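Local coordinates for protein kojibiose phosphorylase (Gut metagenome, PDB 6W0P) that belongs to glycoside hydrolase family 65 and joins an N-terminal beta-sandwich domain to a central catalytic domain rich in helices, at residues Phe92-Ile97 with Gln155-Glu160; Lys467-Gly472 with Val483-Tyr488; Phe546-Gly551 with Pro588-Phe593. All blocks are in the same frame, centred on the assembly; numbering follows the deposited sequence.

Interaction 1. Residues Phe92-Ile97 with Gln155-Glu160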
loop_
_atom_site.group_PDB
_atom_site.type_symbol
_atom_site.label_atom_id
_atom_site.label_comp_id
_atom_site.label_asym_id
_atom_site.label_seq_id
_atom_site.Cartn_x
_atom_site.Cartn_y
_atom_site.Cartn_z
ATOM N N PHE A 92 11.959 -38.286 3.148
ATOM C CA PHE A 92 13.182 -38.669 3.903
ATOM C C PHE A 92 12.832 -38.915 5.371
ATOM O O PHE A 92 13.702 -39.398 6.126
ATOM C CB PHE A 92 14.256 -37.587 3.770
ATOM C CG PHE A 92 15.004 -37.549 2.453
ATOM C CD1 PHE A 92 15.365 -38.713 1.788
ATOM C CD2 PHE A 92 15.418 -36.341 1.917
ATOM C CE1 PHE A 92 16.086 -38.659 0.604
ATOM C CE2 PHE A 92 16.147 -36.291 0.741
ATOM C CZ PHE A 92 16.476 -37.450 0.085
ATOM N N LYS A 93 11.586 -38.624 5.754
ATOM C CA LYS A 93 11.117 -38.712 7.157
ATOM C C LYS A 93 11.268 -40.140 7.691
ATOM O O LYS A 93 10.817 -41.098 7.040
ATOM C CB LYS A 93 9.661 -38.281 7.301
ATOM C CG LYS A 93 9.194 -38.240 8.750
ATOM C CD LYS A 93 7.882 -37.536 8.916
ATOM C CE LYS A 93 7.281 -37.788 10.285
ATOM N NZ LYS A 93 5.925 -37.212 10.398
ATOM N N ILE A 94 11.901 -40.266 8.850
ATOM C CA ILE A 94 11.963 -41.553 9.601
ATOM C C ILE A 94 11.522 -41.308 11.042
ATOM O O ILE A 94 11.431 -40.130 11.470
ATOM C CB ILE A 94 13.373 -42.180 9.547
ATOM C CG1 ILE A 94 14.378 -41.384 10.382
ATOM C CG2 ILE A 94 13.831 -42.333 8.106
ATOM C CD1 ILE A 94 15.786 -41.939 10.355
ATOM N N ARG A 95 11.313 -42.403 11.766
ATOM C CA ARG A 95 11.286 -42.391 13.244
ATOM C C ARG A 95 12.154 -43.542 13.732
ATOM O O ARG A 95 12.023 -44.680 13.214
ATOM C CB ARG A 95 9.850 -42.450 13.768
ATOM C CG ARG A 95 9.057 -41.206 13.410
ATOM C CD ARG A 95 7.627 -41.271 13.894
ATOM N NE ARG A 95 7.530 -41.000 15.312
ATOM C CZ ARG A 95 6.705 -41.620 16.162
ATOM N NH1 ARG A 95 5.918 -42.608 15.757
ATOM N NH2 ARG A 95 6.702 -41.274 17.439
ATOM N N ILE A 96 13.006 -43.252 14.710
ATOM C CA ILE A 96 13.827 -44.296 15.366
ATOM C C ILE A 96 13.484 -44.323 16.859
ATOM O O ILE A 96 13.490 -43.259 17.496
ATOM C CB ILE A 96 15.312 -44.057 15.066
ATOM C CG1 ILE A 96 15.563 -44.086 13.557
ATOM C CG2 ILE A 96 16.159 -45.081 15.806
ATOM C CD1 ILE A 96 16.994 -43.779 13.147
ATOM N N ILE A 97 13.152 -45.520 17.365
ATOM C CA ILE A 97 12.797 -45.794 18.792
ATOM C C ILE A 97 13.678 -46.941 19.301
ATOM O O ILE A 97 13.753 -47.977 18.633
ATOM C CB ILE A 97 11.294 -46.092 18.947
ATOM C CG1 ILE A 97 10.437 -45.014 18.278
ATOM C CG2 ILE A 97 10.913 -46.286 20.413
ATOM C CD1 ILE A 97 10.103 -45.317 16.837
ATOM N N GLN A 155 17.940 -42.846 -0.087
ATOM C CA GLN A 155 18.304 -42.683 1.334
ATOM C C GLN A 155 18.863 -44.009 1.812
ATOM O O GLN A 155 18.290 -45.041 1.467
ATOM C CB GLN A 155 17.089 -42.285 2.167
ATOM C CG GLN A 155 17.411 -41.986 3.619
ATOM C CD GLN A 155 16.144 -41.663 4.368
ATOM O OE1 GLN A 155 15.156 -42.391 4.281
ATOM N NE2 GLN A 155 16.160 -40.546 5.084
ATOM N N MET A 156 19.944 -43.956 2.564
ATOM C CA MET A 156 20.565 -45.131 3.185
ATOM C C MET A 156 20.732 -44.809 4.666
ATOM O O MET A 156 21.171 -43.693 4.988
ATOM C CB MET A 156 21.913 -45.467 2.549
ATOM C CG MET A 156 22.485 -46.784 3.019
ATOM S SD MET A 156 23.958 -47.287 2.100
ATOM C CE MET A 156 25.133 -45.969 2.446
ATOM N N ILE A 157 20.316 -45.752 5.510
ATOM C CA ILE A 157 20.375 -45.670 6.991
ATOM C C ILE A 157 21.106 -46.920 7.483
ATOM O O ILE A 157 20.639 -48.041 7.185
ATOM C CB ILE A 157 18.962 -45.555 7.591
ATOM C CG1 ILE A 157 18.143 -44.449 6.924
ATOM C CG2 ILE A 157 19.052 -45.355 9.092
ATOM C CD1 ILE A 157 16.656 -44.560 7.160
ATOM N N SER A 158 22.210 -46.717 8.199
ATOM C CA SER A 158 22.975 -47.779 8.889
ATOM C C SER A 158 22.973 -47.555 10.414
ATOM O O SER A 158 23.021 -46.398 10.872
ATOM C CB SER A 158 24.355 -47.844 8.359
ATOM O OG SER A 158 25.157 -46.888 9.003
ATOM N N PHE A 159 22.946 -48.655 11.164
ATOM C CA PHE A 159 22.947 -48.696 12.644
ATOM C C PHE A 159 24.141 -49.548 13.082
ATOM O O PHE A 159 24.350 -50.628 12.492
ATOM C CB PHE A 159 21.625 -49.288 13.137
ATOM C CG PHE A 159 20.379 -48.515 12.775
ATOM C CD1 PHE A 159 19.899 -47.510 13.597
ATOM C CD2 PHE A 159 19.653 -48.825 11.641
ATOM C CE1 PHE A 159 18.744 -46.819 13.279
ATOM C CE2 PHE A 159 18.500 -48.129 11.321
ATOM C CZ PHE A 159 18.043 -47.132 12.144
ATOM N N GLU A 160 24.944 -49.073 14.030
ATOM C CA GLU A 160 25.993 -49.934 14.636
ATOM C C GLU A 160 25.966 -49.749 16.151
ATOM O O GLU A 160 26.440 -48.690 16.623
ATOM C CB GLU A 160 27.385 -49.654 14.067
ATOM C CG GLU A 160 28.431 -50.629 14.604
ATOM C CD GLU A 160 29.758 -50.661 13.858
ATOM O OE1 GLU A 160 29.819 -50.132 12.723
ATOM O OE2 GLU A 160 30.736 -51.202 14.429
#
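Phe-92 meets Gln-155 where two sheets of the N-terminal beta-sandwich domain face each other. Strand 94-98 belongs to the smaller sheet and strand 152-161 to the larger one; the segments run almost parallel, their axes 6° apart and 11.4 Å from one another. The side chain of Gln-155 is extended, CG anti to the backbone N (chi1 -175°), and passes Phe-92 in the opposite direction. Its NE2 donates to Phe-92 O at 2.9 Å, nearly straight at 164°, lying in the carbonyl plane on a lone pair. The same nitrogen stands 3.8 Å from Phe-92 CB, and Gln-155 CB lies 4.0 Å from Phe-92 CD1. On its other branch, OE1 takes a hydrogen bond from Arg-249 of strand 245-256, which also binds Lys-93 O. Farther along, Ile-94 sends CG2 straight at Ile-157, tip to tip, and reaches CD1 at 3.7 Å. This CG2 also lies 4.0 Å from Gln-155 OE1. Ile-96 repeats the tip-to-tip approach with Phe-159: its CD1 comes to 3.5 Å from CE1, near the ring plane at the edge, and CG2 adds a contact of 4.0 Å to CE1. Ile-141 and Ile-139 of strand 135-145 touch Ile-94 and Phe-159, extending the greasy layer. The contact therefore changes character along its length. One end is a buried amide gripped on both its oxygen and its nitrogen, tying the larger sheet to the loop that leads into strand 94-98, while the other is held by aliphatic and aromatic carbon alone.

Interaction 2. Residues Lys467-Gly472 with Val483-Tyr488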
loop_
_atom_site.group_PDB
_atom_site.type_symbol
_atom_site.label_atom_id
_atom_site.label_comp_id
_atom_site.label_asym_id
_atom_site.label_seq_id
_atom_site.Cartn_x
_atom_site.Cartn_y
_atom_site.Cartn_z
ATOM N N LYS A 467 8.658 14.016 -27.706
ATOM C CA LYS A 467 9.481 13.052 -26.925
ATOM C C LYS A 467 8.634 11.826 -26.586
ATOM O O LYS A 467 7.398 11.969 -26.499
ATOM C CB LYS A 467 9.999 13.654 -25.619
ATOM C CG LYS A 467 10.498 15.093 -25.664
ATOM C CD LYS A 467 10.740 15.638 -24.253
ATOM C CE LYS A 467 11.271 17.057 -24.178
ATOM N NZ LYS A 467 11.006 17.651 -22.839
ATOM N N PHE A 468 9.289 10.670 -26.462
ATOM C CA PHE A 468 8.706 9.387 -25.998
ATOM C C PHE A 468 9.460 8.957 -24.729
ATOM O O PHE A 468 10.701 9.094 -24.684
ATOM C CB PHE A 468 8.763 8.332 -27.110
ATOM C CG PHE A 468 7.934 7.091 -26.851
ATOM C CD1 PHE A 468 6.602 7.030 -27.227
ATOM C CD2 PHE A 468 8.483 5.977 -26.233
ATOM C CE1 PHE A 468 5.850 5.892 -26.985
ATOM C CE2 PHE A 468 7.733 4.836 -26.013
ATOM C CZ PHE A 468 6.416 4.796 -26.381
ATOM N N SER A 469 8.752 8.458 -23.710
ATOM C CA SER A 469 9.411 7.953 -22.480
ATOM C C SER A 469 8.508 6.978 -21.731
ATOM O O SER A 469 7.491 6.580 -22.276
ATOM C CB SER A 469 9.834 9.106 -21.620
ATOM O OG SER A 469 10.686 8.665 -20.587
ATOM N N PHE A 470 8.910 6.585 -20.517
ATOM C CA PHE A 470 8.033 5.902 -19.554
ATOM C C PHE A 470 7.868 6.864 -18.397
ATOM O O PHE A 470 8.876 7.344 -17.880
ATOM C CB PHE A 470 8.581 4.525 -19.170
ATOM C CG PHE A 470 8.698 3.575 -20.341
ATOM C CD1 PHE A 470 9.743 3.682 -21.248
ATOM C CD2 PHE A 470 7.721 2.630 -20.593
ATOM C CE1 PHE A 470 9.836 2.829 -22.338
ATOM C CE2 PHE A 470 7.825 1.762 -21.673
ATOM C CZ PHE A 470 8.884 1.856 -22.539
ATOM N N TYR A 471 6.612 7.123 -18.041
ATOM C CA TYR A 471 6.172 8.007 -16.941
ATOM C C TYR A 471 5.697 7.106 -15.802
ATOM O O TYR A 471 5.119 6.055 -16.116
ATOM C CB TYR A 471 5.076 8.953 -17.443
ATOM C CG TYR A 471 5.583 9.974 -18.420
ATOM C CD1 TYR A 471 5.620 9.706 -19.778
ATOM C CD2 TYR A 471 6.041 11.197 -17.983
ATOM C CE1 TYR A 471 6.097 10.636 -20.688
ATOM C CE2 TYR A 471 6.584 12.112 -18.871
ATOM C CZ TYR A 471 6.610 11.831 -20.228
ATOM O OH TYR A 471 7.111 12.748 -21.098
ATOM N N GLY A 472 5.948 7.516 -14.551
ATOM C CA GLY A 472 5.426 6.873 -13.335
ATOM C C GLY A 472 6.052 5.517 -13.163
ATOM O O GLY A 472 5.317 4.531 -13.053
ATOM N N VAL A 483 9.026 8.134 -10.867
ATOM C CA VAL A 483 9.889 9.098 -11.594
ATOM C C VAL A 483 9.582 8.986 -13.082
ATOM O O VAL A 483 8.950 7.999 -13.490
ATOM C CB VAL A 483 11.376 8.873 -11.292
ATOM C CG1 VAL A 483 11.657 9.141 -9.828
ATOM C CG2 VAL A 483 11.874 7.504 -11.723
ATOM N N ASN A 484 10.061 9.960 -13.842
ATOM C CA ASN A 484 9.949 10.017 -15.311
ATOM C C ASN A 484 11.348 9.995 -15.919
ATOM O O ASN A 484 12.258 10.490 -15.285
ATOM C CB ASN A 484 9.184 11.261 -15.739
ATOM C CG ASN A 484 7.877 11.426 -15.006
ATOM O OD1 ASN A 484 7.119 10.473 -14.857
ATOM N ND2 ASN A 484 7.582 12.646 -14.609
ATOM N N HIS A 485 11.491 9.423 -17.118
ATOM C CA HIS A 485 12.760 9.409 -17.879
ATOM C C HIS A 485 13.822 8.673 -17.052
ATOM O O HIS A 485 14.987 9.180 -16.981
ATOM C CB HIS A 485 13.167 10.844 -18.232
ATOM C CG HIS A 485 12.046 11.672 -18.766
ATOM N ND1 HIS A 485 11.111 11.154 -19.618
ATOM C CD2 HIS A 485 11.728 12.984 -18.591
ATOM C CE1 HIS A 485 10.281 12.119 -19.986
ATOM N NE2 HIS A 485 10.622 13.249 -19.347
ATOM N N ASN A 486 13.440 7.541 -16.430
ATOM C CA ASN A 486 14.437 6.605 -15.855
ATOM C C ASN A 486 15.259 6.061 -17.026
ATOM O O ASN A 486 14.666 5.506 -17.985
ATOM C CB ASN A 486 13.822 5.497 -15.019
ATOM C CG ASN A 486 14.809 4.392 -14.721
ATOM O OD1 ASN A 486 14.758 3.340 -15.360
ATOM N ND2 ASN A 486 15.687 4.610 -13.751
ATOM N N THR A 487 16.575 6.261 -16.982
ATOM C CA THR A 487 17.454 5.975 -18.139
ATOM C C THR A 487 17.536 4.470 -18.352
ATOM O O THR A 487 17.434 4.058 -19.492
ATOM C CB THR A 487 18.811 6.656 -17.980
ATOM O OG1 THR A 487 18.468 8.036 -17.817
ATOM C CG2 THR A 487 19.706 6.423 -19.179
ATOM N N TYR A 488 17.628 3.668 -17.291
ATOM C CA TYR A 488 17.631 2.199 -17.461
ATOM C C TYR A 488 16.394 1.775 -18.267
ATOM O O TYR A 488 16.525 1.046 -19.273
ATOM C CB TYR A 488 17.644 1.453 -16.126
ATOM C CG TYR A 488 17.755 -0.033 -16.321
ATOM C CD1 TYR A 488 16.636 -0.822 -16.526
ATOM C CD2 TYR A 488 19.002 -0.630 -16.399
ATOM C CE1 TYR A 488 16.745 -2.194 -16.729
ATOM C CE2 TYR A 488 19.129 -1.998 -16.606
ATOM C CZ TYR A 488 18.001 -2.787 -16.768
ATOM O OH TYR A 488 18.170 -4.118 -17.028
HETATM O O HOH W 1 11.393 6.136 -17.801
HETATM O O HOH W 2 8.290 14.768 -19.877
#
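In the central catalytic domain, Ser-469, Tyr-471 and Gly-472 grip His-485 and Asn-484 in the turn leading into helix 487-504, whose N-cap is Asn-486. Ser-469 OG, anti to its backbone N (chi1 -169°), meets His-485 ND1 in a 2.7 Å hydrogen bond at the edge of the imidazole; OG is also bonded to Asn-490. At the other end of that ring, one water joins NE2 to Tyr-471 OH, lying in the plane of both rings. Tyr-471 OH stands 3.4 Å from His-485 CE1, and the two rings meet obliquely. Thus both imidazole nitrogens have partners and the ring's rotation is set. Asn-484 crosses Tyr-471 at about a right angle, its OD1 3.4 Å from CD2. That oxygen accepts Gly-472 N at 3.2 Å, nearly along the C=O axis. Phe-470 O receives a weak bond from His-485 N at 3.4 Å; a water 2.8 Å from Phe-470 O also lies by Asn-486 N, which gives it a weak bond. Around this knot, Ser-469 pairs with Gln-460 in the two-stranded sheet 460-461/468-469, Phe-470 rests on Ala-493 of helix 487-504, Phe-468 packs against helix 522-534, and the second subunit brings its Pro-556 against Tyr-471.

Interaction 3. Residues Phe546-Gly551 with Pro588-Phe593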
loop_
_atom_site.group_PDB
_atom_site.type_symbol
_atom_site.label_atom_id
_atom_site.label_comp_id
_atom_site.label_asym_id
_atom_site.label_seq_id
_atom_site.Cartn_x
_atom_site.Cartn_y
_atom_site.Cartn_z
ATOM N N PHE A 546 25.091 9.760 -17.637
ATOM C CA PHE A 546 23.621 9.550 -17.704
ATOM C C PHE A 546 23.015 10.062 -16.401
ATOM O O PHE A 546 23.640 9.869 -15.311
ATOM C CB PHE A 546 23.262 8.087 -17.922
ATOM C CG PHE A 546 23.711 7.546 -19.252
ATOM C CD1 PHE A 546 22.911 7.666 -20.383
ATOM C CD2 PHE A 546 24.942 6.929 -19.376
ATOM C CE1 PHE A 546 23.351 7.173 -21.607
ATOM C CE2 PHE A 546 25.360 6.421 -20.592
ATOM C CZ PHE A 546 24.566 6.539 -21.704
ATOM N N GLU A 547 21.872 10.739 -16.493
ATOM C CA GLU A 547 21.111 11.136 -15.280
ATOM C C GLU A 547 20.124 10.002 -15.024
ATOM O O GLU A 547 19.464 9.630 -15.965
ATOM C CB GLU A 547 20.423 12.499 -15.434
ATOM C CG GLU A 547 19.814 12.989 -14.117
ATOM C CD GLU A 547 19.153 14.361 -14.141
ATOM O OE1 GLU A 547 18.801 14.836 -15.243
ATOM O OE2 GLU A 547 18.946 14.923 -13.063
ATOM N N GLN A 548 20.078 9.464 -13.804
ATOM C CA GLN A 548 19.343 8.217 -13.486
ATOM C C GLN A 548 17.866 8.399 -13.815
ATOM O O GLN A 548 17.248 7.441 -14.315
ATOM C CB GLN A 548 19.503 7.828 -12.015
ATOM C CG GLN A 548 18.966 6.448 -11.743
ATOM C CD GLN A 548 19.207 6.041 -10.318
ATOM O OE1 GLN A 548 20.353 5.873 -9.898
ATOM N NE2 GLN A 548 18.121 5.860 -9.585
ATOM N N ASN A 549 17.321 9.569 -13.490
ATOM C CA ASN A 549 15.932 9.942 -13.861
ATOM C C ASN A 549 15.840 11.473 -13.898
ATOM O O ASN A 549 16.784 12.143 -13.408
ATOM C CB ASN A 549 14.900 9.278 -12.942
ATOM C CG ASN A 549 15.025 9.697 -11.493
ATOM O OD1 ASN A 549 15.385 8.874 -10.645
ATOM N ND2 ASN A 549 14.691 10.950 -11.199
ATOM N N ASP A 550 14.759 12.000 -14.469
ATOM C CA ASP A 550 14.512 13.461 -14.536
ATOM C C ASP A 550 14.525 13.987 -13.102
ATOM O O ASP A 550 13.770 13.427 -12.275
ATOM C CB ASP A 550 13.178 13.784 -15.217
ATOM C CG ASP A 550 13.066 15.184 -15.826
ATOM O OD1 ASP A 550 14.114 15.813 -16.125
ATOM O OD2 ASP A 550 11.906 15.616 -16.085
ATOM N N GLY A 551 15.363 14.985 -12.824
ATOM C CA GLY A 551 15.441 15.655 -11.517
ATOM C C GLY A 551 16.334 14.906 -10.534
ATOM O O GLY A 551 16.428 15.374 -9.351
ATOM N N PRO A 588 22.728 -0.898 -8.659
ATOM C CA PRO A 588 23.005 -0.381 -9.993
ATOM C C PRO A 588 21.727 -0.070 -10.777
ATOM O O PRO A 588 20.858 -0.923 -10.897
ATOM C CB PRO A 588 23.812 -1.511 -10.632
ATOM C CG PRO A 588 24.496 -2.157 -9.446
ATOM C CD PRO A 588 23.465 -2.125 -8.337
ATOM N N ASP A 589 21.650 1.143 -11.317
ATOM C CA ASP A 589 20.557 1.568 -12.225
ATOM C C ASP A 589 21.224 1.988 -13.542
ATOM O O ASP A 589 21.271 1.161 -14.467
ATOM C CB ASP A 589 19.695 2.601 -11.493
ATOM C CG ASP A 589 18.321 2.792 -12.081
ATOM O OD1 ASP A 589 18.269 3.108 -13.294
ATOM O OD2 ASP A 589 17.302 2.619 -11.325
ATOM N N VAL A 590 21.850 3.168 -13.584
ATOM C CA VAL A 590 22.692 3.583 -14.744
ATOM C C VAL A 590 23.785 2.522 -14.950
ATOM O O VAL A 590 24.014 2.098 -16.109
ATOM C CB VAL A 590 23.297 4.977 -14.529
ATOM C CG1 VAL A 590 24.420 5.264 -15.526
ATOM C CG2 VAL A 590 22.236 6.049 -14.581
ATOM N N LEU A 591 24.461 2.124 -13.872
ATOM C CA LEU A 591 25.638 1.210 -13.933
ATOM C C LEU A 591 25.175 -0.192 -14.344
ATOM O O LEU A 591 25.996 -0.967 -14.878
ATOM C CB LEU A 591 26.356 1.203 -12.579
ATOM C CG LEU A 591 27.130 2.472 -12.225
ATOM C CD1 LEU A 591 28.118 2.196 -11.095
ATOM C CD2 LEU A 591 27.862 3.054 -13.440
ATOM N N MET A 592 23.901 -0.512 -14.108
ATOM C CA MET A 592 23.304 -1.777 -14.590
ATOM C C MET A 592 23.277 -1.780 -16.130
ATOM O O MET A 592 23.767 -2.737 -16.709
ATOM C CB MET A 592 21.884 -1.960 -14.061
ATOM C CG MET A 592 21.391 -3.361 -14.251
ATOM S SD MET A 592 22.346 -4.488 -13.202
ATOM C CE MET A 592 21.991 -6.046 -14.005
ATOM N N PHE A 593 22.718 -0.777 -16.804
ATOM C CA PHE A 593 22.647 -0.870 -18.287
ATOM C C PHE A 593 24.062 -0.699 -18.861
ATOM O O PHE A 593 24.349 -1.264 -19.895
ATOM C CB PHE A 593 21.572 0.035 -18.892
ATOM C CG PHE A 593 21.879 1.503 -18.923
ATOM C CD1 PHE A 593 22.734 2.024 -19.878
ATOM C CD2 PHE A 593 21.264 2.366 -18.036
ATOM C CE1 PHE A 593 23.007 3.381 -19.925
ATOM C CE2 PHE A 593 21.512 3.726 -18.096
ATOM C CZ PHE A 593 22.388 4.228 -19.040
HETATM O O HOH W 3 22.319 5.080 -11.226
HETATM O O HOH W 4 18.764 5.124 -14.901
#
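Phe-546 and Gln-548, on an irregular loop, pack against the N-terminal end of helix 590-596 in the central catalytic domain. Asp-589 holds the N-cap position, although its carboxylate makes no capping bond.

The aromatic part is a T-shaped pair. Phe-593 presents its edge to the face of Phe-546, with centroids 4.9 Å apart and planes at 85°. Phe-593 CZ sits over the centre of the Phe-546 ring and approaches CG to 3.6 Å. Phe-593 also stacks on Phe-491 of helix 487-504, so it meets one aromatic neighbour with its edge and the other with a face.

The aliphatic part belongs to Val-590, which uses both branches. CG1, anti to the backbone N, reaches Phe-546 CB at 3.9 Å, while CG2 lies 3.8 Å from Gln-548 CA. Tyr-613 of helix 603-613 touches Val-590 and Gln-548 as well.

The polar part is a stack of flat groups. Gln-548 and Asp-589 cross at about a right angle as chains, yet the amide and carboxylate planes are only 1° apart. Gln-548 CD lies 3.7 Å from Asp-589 CB, and CG lies 3.7 Å from Asp-589 CG. Both groups turn to Asp-477: Gln-548 NE2 bonds its OD2, and Asp-589 OD2 bonds its backbone N. Asp-589 OD1 in turn takes a hydrogen bond from Asn-486.

Two waters complete the joint. One donates to Gln-548 OE1 and accepts from Val-590 N, bridging the loop to the first amide of the helix. The other donates to both acceptors, lying 2.8 Å from Gln-548 O and 2.6 Å from Asp-589 OD1.

How the interactions relate
Interactions 2 and 3 are neighbours in the central catalytic domain, their centres 11 Å apart, whereas interaction 1 lies across the centre of the chain in the N-terminal domain, its centre 60 Å from that of interaction 2 and 56 Å from that of interaction 3. The start of helix 487-504 links the two neighbours. Thr-487 OG1 lies 2.6 Å from Glu-547 O and Thr-487 N lies 3.0 Å from Gln-548 O, both probable hydrogen bonds, so the loop 546-551 is tied to the helix that interaction 2 leads into. Tyr-488 CB adds packing, 3.3 Å from Asp-589 OD1. Interaction 1 comes no nearer than about 34 Å, between nearest atoms, to either.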